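Local coordinates for homoserine dehydrogenase (PDB 4PG7), which catalyses the reversible, nicotinamide-dependent conversion between L-homoserine and aspartate semialdehyde in the aspartic acid pathway, at residues Asp108-Ala113 with Val120-Lys125; Leu134-Ala139 with Val144-Glu149; Ala408-Gln413 with Val437-Pro442. One frame throughout, in Å; residues are numbered along the deposited sequence.

Contact 1 of 3, residues Asp108-Ala113 with Val120-Lys125; sequences DWLRTA and VITANK. With ACT (acetate ion), chain C.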
loop_
_atom_site.group_PDB
_atom_site.type_symbol
_atom_site.label_atom_id
_atom_site.label_comp_id
_atom_site.label_asym_id
_atom_site.label_seq_id
_atom_site.Cartn_x
_atom_site.Cartn_y
_atom_site.Cartn_z
ATOM N N ASP A 108 -2.094 -10.616 -31.320
ATOM C CA ASP A 108 -2.023 -10.163 -32.718
ATOM C C ASP A 108 -3.136 -9.164 -33.060
ATOM O O ASP A 108 -2.899 -8.209 -33.797
ATOM C CB ASP A 108 -2.069 -11.350 -33.685
ATOM C CG ASP A 108 -0.787 -12.186 -33.661
ATOM O OD1 ASP A 108 0.308 -11.647 -33.332
ATOM O OD2 ASP A 108 -0.875 -13.394 -33.980
ATOM N N TRP A 109 -4.332 -9.377 -32.508
ATOM C CA TRP A 109 -5.413 -8.420 -32.660
ATOM C C TRP A 109 -4.989 -7.064 -32.129
ATOM O O TRP A 109 -5.235 -6.035 -32.760
ATOM C CB TRP A 109 -6.673 -8.859 -31.907
ATOM C CG TRP A 109 -7.286 -10.116 -32.403
ATOM C CD1 TRP A 109 -6.976 -10.787 -33.538
ATOM C CD2 TRP A 109 -8.357 -10.833 -31.787
ATOM N NE1 TRP A 109 -7.784 -11.888 -33.668
ATOM C CE2 TRP A 109 -8.636 -11.942 -32.601
ATOM C CE3 TRP A 109 -9.090 -10.659 -30.608
ATOM C CZ2 TRP A 109 -9.628 -12.872 -32.287
ATOM C CZ3 TRP A 109 -10.074 -11.591 -30.291
ATOM C CH2 TRP A 109 -10.336 -12.680 -31.133
ATOM N N LEU A 110 -4.354 -7.065 -30.962
ATOM C CA LEU A 110 -3.957 -5.812 -30.326
ATOM C C LEU A 110 -2.814 -5.142 -31.099
ATOM O O LEU A 110 -2.798 -3.913 -31.244
ATOM C CB LEU A 110 -3.593 -6.032 -28.863
ATOM C CG LEU A 110 -4.700 -6.674 -28.013
ATOM C CD1 LEU A 110 -4.228 -6.810 -26.575
ATOM C CD2 LEU A 110 -6.005 -5.901 -28.063
ATOM N N ARG A 111 -1.895 -5.942 -31.630
ATOM C CA ARG A 111 -0.820 -5.417 -32.486
ATOM C C ARG A 111 -1.408 -4.705 -33.706
ATOM O O ARG A 111 -0.970 -3.615 -34.085
ATOM C CB ARG A 111 0.103 -6.547 -32.948
ATOM C CG ARG A 111 0.928 -7.172 -31.822
ATOM C CD ARG A 111 1.559 -8.506 -32.212
ATOM N NE ARG A 111 2.923 -8.335 -32.696
ATOM C CZ ARG A 111 3.260 -8.103 -33.961
ATOM N NH1 ARG A 111 2.344 -8.024 -34.922
ATOM N NH2 ARG A 111 4.537 -7.957 -34.276
ATOM N N THR A 112 -2.391 -5.337 -34.332
ATOM C CA THR A 112 -3.049 -4.742 -35.489
ATOM C C THR A 112 -3.730 -3.416 -35.118
ATOM O O THR A 112 -3.585 -2.420 -35.834
ATOM C CB THR A 112 -4.051 -5.720 -36.108
ATOM O OG1 THR A 112 -3.354 -6.908 -36.499
ATOM C CG2 THR A 112 -4.739 -5.105 -37.321
ATOM N N ALA A 113 -4.462 -3.408 -34.011
ATOM C CA ALA A 113 -5.158 -2.205 -33.555
ATOM C C ALA A 113 -4.187 -1.035 -33.394
ATOM O O ALA A 113 -4.452 0.080 -33.874
ATOM C CB ALA A 113 -5.888 -2.469 -32.246
ATOM N N VAL A 120 -5.545 1.268 -27.153
ATOM C CA VAL A 120 -5.919 -0.041 -26.660
ATOM C C VAL A 120 -5.963 -0.062 -25.140
ATOM O O VAL A 120 -5.002 0.313 -24.472
ATOM C CB VAL A 120 -4.943 -1.118 -27.156
ATOM C CG1 VAL A 120 -5.173 -2.447 -26.443
ATOM C CG2 VAL A 120 -5.104 -1.290 -28.649
ATOM N N ILE A 121 -7.095 -0.501 -24.611
ATOM C CA ILE A 121 -7.246 -0.749 -23.195
ATOM C C ILE A 121 -7.526 -2.232 -23.041
ATOM O O ILE A 121 -8.425 -2.762 -23.690
ATOM C CB ILE A 121 -8.387 0.074 -22.608
ATOM C CG1 ILE A 121 -8.107 1.558 -22.861
ATOM C CG2 ILE A 121 -8.544 -0.205 -21.112
ATOM C CD1 ILE A 121 -9.276 2.454 -22.568
ATOM N N THR A 122 -6.728 -2.900 -22.210
ATOM C CA THR A 122 -6.866 -4.338 -22.022
ATOM C C THR A 122 -6.936 -4.734 -20.548
ATOM O O THR A 122 -6.232 -4.166 -19.702
ATOM C CB THR A 122 -5.732 -5.112 -22.709
ATOM O OG1 THR A 122 -5.932 -6.507 -22.501
ATOM C CG2 THR A 122 -4.332 -4.704 -22.184
ATOM N N ALA A 123 -7.783 -5.716 -20.262
ATOM C CA ALA A 123 -7.858 -6.341 -18.936
ATOM C C ALA A 123 -7.518 -7.821 -19.046
ATOM O O ALA A 123 -7.928 -8.634 -18.216
ATOM C CB ALA A 123 -9.248 -6.172 -18.363
ATOM N N ASN A 124 -6.763 -8.158 -20.089
ATOM C CA ASN A 124 -6.417 -9.531 -20.407
ATOM C C ASN A 124 -5.480 -10.134 -19.344
ATOM O O ASN A 124 -4.321 -9.736 -19.230
ATOM C CB ASN A 124 -5.757 -9.525 -21.774
ATOM C CG ASN A 124 -5.445 -10.904 -22.308
ATOM O OD1 ASN A 124 -5.135 -11.841 -21.561
ATOM N ND2 ASN A 124 -5.502 -11.030 -23.635
ATOM N N LYS A 125 -5.995 -11.103 -18.590
ATOM C CA LYS A 125 -5.275 -11.682 -17.440
ATOM C C LYS A 125 -4.197 -12.662 -17.833
ATOM O O LYS A 125 -3.428 -13.094 -16.982
ATOM C CB LYS A 125 -6.244 -12.409 -16.502
ATOM C CG LYS A 125 -7.309 -11.518 -15.890
ATOM C CD LYS A 125 -6.694 -10.411 -15.043
ATOM C CE LYS A 125 -7.741 -9.752 -14.152
ATOM N NZ LYS A 125 -7.114 -8.839 -13.157
HETATM C C ACT C . -10.261 -11.537 -19.380
HETATM O O ACT C . -10.608 -10.441 -18.876
HETATM O OXT ACT C . -9.066 -11.833 -19.526
HETATM C CH3 ACT C . -11.293 -12.551 -19.776
#
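Leu110 and Val120 carry the tight part of this contact: CD2 of Leu110 lies 3.9 Å from CG1 of Val120, and the two side chains cross at about a right angle. The other branch of the same valine is used one helical turn further on, where Val120 CG2 sits 3.9 Å from Ala113 CB. Val120 can serve both neighbours because CG1 stands anti to its backbone N (chi1 170°), while CG2 is anti to the carbonyl carbon; each methyl therefore addresses a different helix residue. All of these groups are buried, with Ile96 of strand 95-98 adding to the cover of Ala113 and Leu135 of helix 129-141 to that of Leu110. The segment axes approach to 9.9 Å and lie nearly antiparallel, at 155°, so the strand runs back along the helix that precedes it. Strand 95-98, helix 106-115 and strand 119-122 form one beta-alpha-beta unit of the Rossmann-type, probably nucleotide-binding, domain. Packing thins toward the end of the strand. Leu110 CD1 is still 4.4 Å from Thr122 OG1, but that hydroxyl has its polar partners elsewhere: it bonds to Glu98 OE1 and accepts from the backbone N of Asn124 at 3.0 Å, closing an ST turn just past the strand. Asn124 ND2 bonds to the same Glu98 oxygen and to Gly102 O. Beyond it the chain diverges from the helix, and Lys125, exposed, gives its backbone N to OXT of an acetate ion at 3.3 Å and 168°, an ion probably taken from the crystallisation liquor.

Contact 2 of 3, residues Leu134-Ala139 with Val144-Glu149; sequences LLEDLA and VALKFE
Leu146 drives its CD2 methyl against the helix between Leu135 and Glu136. The methyl lies 3.4 Å from Leu135 CB, tighter than ordinary carbon-carbon contact, and 3.5 Å from the backbone N of Glu136, so it bears on the helix backbone as well as on side chains. The reach follows from the first torsion: CG of Leu146 is anti to the backbone N (chi1 176°), extending the branch away from its own strand. Glu136 crosses this leucine at about a right angle, its CG passing 3.7 Å from the same CD2.

Farther out, the glutamate also crosses Phe148 nearly at right angles. Its carboxylate plane is turned 89° to the ring, and OE2 approaches the ring edge, in the plane of the ring, 3.5 Å from CE2. An oxygen so placed faces the slightly positive rim of the aromatic ring, whereas the other oxygen, OE1, is hydrogen-bonded to Tyr231. The Phe148 side chain also touches Thr122 of the neighbouring strand.

At the other end, Ala139 points its methyl at the strand, where CB meets Leu146 CB at 3.8 Å and Val144 O at 3.3 Å. Here the backbone fixes the junction: Val144 N donates to Ala139 O over 3.1 Å along an almost straight N-H...O line of 175°, although the donor lies above the carbonyl plane rather than on a lone pair.

A helix whose inner face packs on the strand that follows it, after a turn of a few residues, is the second half of a beta-alpha-beta crossover; strand 119-122, helix 129-141 and strand 146-147 form that unit at one edge of the parallel Rossmann-type sheet.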
loop_
_atom_site.group_PDB
_atom_site.type_symbol
_atom_site.label_atom_id
_atom_site.label_comp_id
_atom_site.label_asym_id
_atom_site.label_seq_id
_atom_site.Cartn_x
_atom_site.Cartn_y
_atom_site.Cartn_z
ATOM N N LEU A 134 6.181 -5.696 -25.763
ATOM C CA LEU A 134 6.027 -5.532 -27.202
ATOM C C LEU A 134 4.821 -4.641 -27.530
ATOM O O LEU A 134 4.877 -3.875 -28.482
ATOM C CB LEU A 134 5.963 -6.897 -27.920
ATOM C CG LEU A 134 4.658 -7.698 -28.006
ATOM C CD1 LEU A 134 3.752 -7.259 -29.170
ATOM C CD2 LEU A 134 4.998 -9.166 -28.166
ATOM N N LEU A 135 3.744 -4.726 -26.747
ATOM C CA LEU A 135 2.588 -3.863 -26.974
ATOM C C LEU A 135 2.865 -2.408 -26.585
ATOM O O LEU A 135 2.471 -1.481 -27.311
ATOM C CB LEU A 135 1.323 -4.402 -26.267
ATOM C CG LEU A 135 0.789 -5.721 -26.835
ATOM C CD1 LEU A 135 -0.236 -6.357 -25.917
ATOM C CD2 LEU A 135 0.189 -5.505 -28.223
ATOM N N GLU A 136 3.525 -2.196 -25.447
ATOM C CA GLU A 136 3.895 -0.842 -25.034
ATOM C C GLU A 136 4.785 -0.131 -26.082
ATOM O O GLU A 136 4.577 1.055 -26.360
ATOM C CB GLU A 136 4.594 -0.856 -23.674
ATOM C CG GLU A 136 3.630 -1.019 -22.507
ATOM C CD GLU A 136 4.274 -0.722 -21.170
ATOM O OE1 GLU A 136 5.161 -1.507 -20.743
ATOM O OE2 GLU A 136 3.876 0.301 -20.553
ATOM N N ASP A 137 5.746 -0.857 -26.658
ATOM C CA ASP A 137 6.665 -0.290 -27.659
ATOM C C ASP A 137 5.910 0.043 -28.945
ATOM O O ASP A 137 6.130 1.086 -29.568
ATOM C CB ASP A 137 7.775 -1.283 -28.031
ATOM C CG ASP A 137 8.769 -1.539 -26.908
ATOM O OD1 ASP A 137 8.783 -0.798 -25.905
ATOM O OD2 ASP A 137 9.545 -2.505 -27.046
ATOM N N LEU A 138 5.034 -0.872 -29.340
ATOM C CA LEU A 138 4.258 -0.724 -30.558
ATOM C C LEU A 138 3.301 0.461 -30.421
ATOM O O LEU A 138 3.115 1.228 -31.368
ATOM C CB LEU A 138 3.511 -2.027 -30.854
ATOM C CG LEU A 138 2.994 -2.285 -32.262
ATOM C CD1 LEU A 138 4.078 -2.147 -33.326
ATOM C CD2 LEU A 138 2.371 -3.673 -32.308
ATOM N N ALA A 139 2.745 0.641 -29.227
ATOM C CA ALA A 139 1.887 1.789 -28.946
ATOM C C ALA A 139 2.648 3.122 -29.066
ATOM O O ALA A 139 2.212 4.028 -29.794
ATOM C CB ALA A 139 1.270 1.665 -27.573
ATOM N N VAL A 144 -0.022 6.135 -29.885
ATOM C CA VAL A 144 -1.278 5.834 -29.197
ATOM C C VAL A 144 -0.984 5.205 -27.833
ATOM O O VAL A 144 0.127 4.786 -27.566
ATOM C CB VAL A 144 -2.185 4.876 -30.021
ATOM C CG1 VAL A 144 -2.705 5.572 -31.279
ATOM C CG2 VAL A 144 -1.453 3.583 -30.380
ATOM N N ALA A 145 -2.010 5.120 -27.005
ATOM C CA ALA A 145 -1.911 4.648 -25.644
ATOM C C ALA A 145 -2.181 3.153 -25.562
ATOM O O ALA A 145 -3.015 2.609 -26.292
ATOM C CB ALA A 145 -2.915 5.389 -24.786
ATOM N N LEU A 146 -1.447 2.491 -24.683
ATOM C CA LEU A 146 -1.760 1.132 -24.273
ATOM C C LEU A 146 -1.954 1.192 -22.773
ATOM O O LEU A 146 -1.039 1.593 -22.062
ATOM C CB LEU A 146 -0.616 0.177 -24.603
ATOM C CG LEU A 146 -0.894 -1.241 -24.093
ATOM C CD1 LEU A 146 -1.888 -1.959 -25.002
ATOM C CD2 LEU A 146 0.394 -2.030 -23.975
ATOM N N LYS A 147 -3.144 0.825 -22.307
ATOM C CA LYS A 147 -3.468 0.830 -20.887
ATOM C C LYS A 147 -3.803 -0.584 -20.436
ATOM O O LYS A 147 -4.703 -1.224 -20.990
ATOM C CB LYS A 147 -4.662 1.727 -20.622
ATOM C CG LYS A 147 -4.485 3.157 -21.079
ATOM C CD LYS A 147 -3.704 3.979 -20.067
ATOM C CE LYS A 147 -3.268 5.294 -20.689
ATOM N NZ LYS A 147 -2.987 6.350 -19.678
ATOM N N PHE A 148 -3.083 -1.078 -19.434
ATOM C CA PHE A 148 -3.307 -2.438 -18.944
ATOM C C PHE A 148 -3.563 -2.538 -17.442
ATOM O O PHE A 148 -3.511 -3.637 -16.887
ATOM C CB PHE A 148 -2.155 -3.351 -19.372
ATOM C CG PHE A 148 -0.787 -2.862 -18.955
ATOM C CD1 PHE A 148 -0.235 -3.221 -17.721
ATOM C CD2 PHE A 148 -0.032 -2.072 -19.809
ATOM C CE1 PHE A 148 1.043 -2.782 -17.348
ATOM C CE2 PHE A 148 1.238 -1.636 -19.444
ATOM C CZ PHE A 148 1.772 -1.990 -18.216
ATOM N N GLU A 149 -3.868 -1.407 -16.799
ATOM C CA GLU A 149 -4.215 -1.361 -15.365
ATOM C C GLU A 149 -5.177 -2.476 -14.952
ATOM O O GLU A 149 -4.952 -3.150 -13.953
ATOM C CB GLU A 149 -4.829 0.001 -14.990
#

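Contact 3 of 3, residues Ala408-Gln413 with Val437-Pro442; sequences ANYDNQ and VDKVYP. With LYS (lysine), chain K.
Tyr410 meets Lys439 by van der Waals contact alone: the phenol OH comes within 3.9 Å of Lys439 CE, and the two side chains cross at about a right angle. OD2 of Asp438 is farther from the hydroxyl, at 4.3 Å. No hydrogen bond spans the two segments, and they bury just 63 Å² together, as expected for strands separated in the sheet of the C-terminal domain, probably the ACT domain, by strands 414-422 and 375-382.

Polar links run instead through a third residue. Asp255 OD2 forms a salt bridge with Lys439 NZ, and OD1 is hydrogen-bonded to Tyr410 OH. Lys439 NZ also donates to Tyr441 OH at 3.1 Å, its chain running extended beyond CG to reach that far.

Contacts to the bound lysine form the third group. Asp438 and Lys439 line its pocket with Arg246, Gly250 and Thr252. The aliphatic stem of Lys439 lies against that of the ligand, CD to CD at 3.5 Å, whereas Asp438 OD1 stands 2.6 Å from the ligand O. A classic beta bulge, in which Asp438 and Lys439 both face Val380, accompanies the presentation of both residues to the ligand.

One carboxylate, that of Asp255, thus ties both strands, and it probably neutralises the ammonium of Lys439 beside the ligand's aliphatic chain.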
loop_
_atom_site.group_PDB
_atom_site.type_symbol
_atom_site.label_atom_id
_atom_site.label_comp_id
_atom_site.label_asym_id
_atom_site.label_seq_id
_atom_site.Cartn_x
_atom_site.Cartn_y
_atom_site.Cartn_z
ATOM N N ALA A 408 14.668 -28.478 15.668
ATOM C CA ALA A 408 13.426 -28.850 16.314
ATOM C C ALA A 408 13.051 -30.276 15.927
ATOM O O ALA A 408 13.411 -30.745 14.833
ATOM C CB ALA A 408 12.311 -27.932 15.880
ATOM N N ASN A 409 12.310 -30.933 16.822
ATOM C CA ASN A 409 11.665 -32.187 16.527
ATOM C C ASN A 409 10.596 -31.952 15.481
ATOM O O ASN A 409 9.864 -31.007 15.557
ATOM C CB ASN A 409 11.010 -32.780 17.777
ATOM C CG ASN A 409 12.026 -33.261 18.788
ATOM O OD1 ASN A 409 12.070 -32.785 19.913
ATOM N ND2 ASN A 409 12.849 -34.194 18.387
ATOM N N TYR A 410 10.520 -32.823 14.495
ATOM C CA TYR A 410 9.548 -32.675 13.440
ATOM C C TYR A 410 8.543 -33.805 13.532
ATOM O O TYR A 410 7.355 -33.565 13.519
ATOM C CB TYR A 410 10.271 -32.693 12.102
ATOM C CG TYR A 410 9.429 -32.488 10.877
ATOM C CD1 TYR A 410 9.242 -31.211 10.352
ATOM C CD2 TYR A 410 8.871 -33.565 10.194
ATOM C CE1 TYR A 410 8.510 -31.006 9.204
ATOM C CE2 TYR A 410 8.134 -33.374 9.042
ATOM C CZ TYR A 410 7.953 -32.083 8.557
ATOM O OH TYR A 410 7.245 -31.862 7.396
ATOM N N ASP A 411 9.048 -35.033 13.576
ATOM C CA ASP A 411 8.240 -36.240 13.687
ATOM C C ASP A 411 9.197 -37.344 14.162
ATOM O O ASP A 411 10.358 -37.064 14.470
ATOM C CB ASP A 411 7.610 -36.576 12.327
ATOM C CG ASP A 411 6.434 -37.524 12.440
ATOM O OD1 ASP A 411 6.210 -38.089 13.534
ATOM O OD2 ASP A 411 5.736 -37.729 11.425
ATOM N N ASN A 412 8.729 -38.584 14.220
ATOM C CA ASN A 412 9.573 -39.729 14.605
ATOM C C ASN A 412 10.821 -39.887 13.730
ATOM O O ASN A 412 10.715 -40.053 12.529
ATOM C CB ASN A 412 8.753 -41.018 14.546
ATOM C CG ASN A 412 7.598 -41.022 15.532
ATOM O OD1 ASN A 412 7.767 -40.691 16.713
ATOM N ND2 ASN A 412 6.417 -41.415 15.059
ATOM N N GLN A 413 11.996 -39.827 14.344
ATOM C CA GLN A 413 13.275 -39.797 13.622
ATOM C C GLN A 413 13.348 -38.706 12.519
ATOM O O GLN A 413 14.051 -38.869 11.515
ATOM C CB GLN A 413 13.586 -41.184 13.028
ATOM C CG GLN A 413 13.848 -42.253 14.080
ATOM C CD GLN A 413 14.264 -43.590 13.492
ATOM O OE1 GLN A 413 14.997 -44.340 14.129
ATOM N NE2 GLN A 413 13.815 -43.892 12.270
ATOM N N VAL A 437 17.058 -35.721 3.058
ATOM C CA VAL A 437 16.437 -34.429 3.152
ATOM C C VAL A 437 15.048 -34.528 2.541
ATOM O O VAL A 437 14.916 -34.791 1.365
ATOM C CB VAL A 437 17.261 -33.351 2.389
ATOM C CG1 VAL A 437 16.530 -32.018 2.389
ATOM C CG2 VAL A 437 18.639 -33.198 3.026
ATOM N N ASP A 438 14.015 -34.312 3.340
ATOM C CA ASP A 438 12.649 -34.379 2.840
ATOM C C ASP A 438 12.409 -33.169 1.963
ATOM O O ASP A 438 12.016 -33.292 0.816
ATOM C CB ASP A 438 11.661 -34.375 4.001
ATOM C CG ASP A 438 10.193 -34.382 3.538
ATOM O OD1 ASP A 438 9.890 -34.864 2.436
ATOM O OD2 ASP A 438 9.340 -33.920 4.297
ATOM N N LYS A 439 12.693 -31.986 2.501
ATOM C CA LYS A 439 12.552 -30.788 1.731
ATOM C C LYS A 439 13.206 -29.603 2.413
ATOM O O LYS A 439 13.571 -29.663 3.588
ATOM C CB LYS A 439 11.083 -30.488 1.540
ATOM C CG LYS A 439 10.344 -30.239 2.828
ATOM C CD LYS A 439 8.861 -30.466 2.595
ATOM C CE LYS A 439 8.063 -30.332 3.874
ATOM N NZ LYS A 439 6.644 -30.709 3.594
ATOM N N VAL A 440 13.304 -28.532 1.649
ATOM C CA VAL A 440 13.912 -27.297 2.094
ATOM C C VAL A 440 12.988 -26.187 1.659
ATOM O O VAL A 440 12.599 -26.111 0.489
ATOM C CB VAL A 440 15.317 -27.096 1.467
ATOM C CG1 VAL A 440 15.916 -25.757 1.869
ATOM C CG2 VAL A 440 16.259 -28.214 1.878
ATOM N N TYR A 441 12.631 -25.327 2.605
ATOM C CA TYR A 441 11.891 -24.106 2.300
ATOM C C TYR A 441 12.782 -22.907 2.634
ATOM O O TYR A 441 13.519 -22.945 3.617
ATOM C CB TYR A 441 10.636 -24.006 3.137
ATOM C CG TYR A 441 9.571 -25.050 2.937
ATOM C CD1 TYR A 441 9.457 -25.774 1.766
ATOM C CD2 TYR A 441 8.607 -25.252 3.914
ATOM C CE1 TYR A 441 8.450 -26.715 1.601
ATOM C CE2 TYR A 441 7.593 -26.184 3.748
ATOM C CZ TYR A 441 7.508 -26.893 2.591
ATOM O OH TYR A 441 6.476 -27.806 2.430
ATOM N N PRO A 442 12.701 -21.831 1.838
ATOM C CA PRO A 442 13.384 -20.598 2.244
ATOM C C PRO A 442 12.749 -20.011 3.483
ATOM O O PRO A 442 11.590 -20.304 3.792
ATOM C CB PRO A 442 13.195 -19.640 1.047
ATOM C CG PRO A 442 12.111 -20.221 0.245
ATOM C CD PRO A 442 12.008 -21.692 0.550
HETATM N N LYS K . 4.482 -34.762 2.835
HETATM C CA LYS K . 5.302 -34.507 1.603
HETATM C C LYS K . 6.728 -35.037 1.726
HETATM O O LYS K . 7.658 -34.510 1.087
HETATM C CB LYS K . 5.341 -33.009 1.291
HETATM C CG LYS K . 5.836 -32.684 -0.104
HETATM C CD LYS K . 6.945 -31.646 -0.101
HETATM C CE LYS K . 7.485 -31.477 -1.503
HETATM N NZ LYS K . 8.589 -30.484 -1.594
HETATM O OXT LYS K . 6.962 -36.016 2.451
#

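How the contacts relate
From the N terminus, contact 1 closes the short turn between helix 106-115 and strand 119-122; the chain then enters helix 129-141, and contact 2 closes the turn to strand 146-147. The two follow in series, neither nesting nor crossing, and are consecutive beta-alpha-beta steps whose strands lie side by side in one parallel sheet. Their centres are 8 Å apart, and Thr122 N lies 2.9 Å from Lys147 O in a probable hydrogen bond. Contact 3 comes much later, closing a longer loop in the C-terminal domain. It links strands of the mixed sheet, on the opposite side of the chain's centre, about 47 Å from contact 1 between centres.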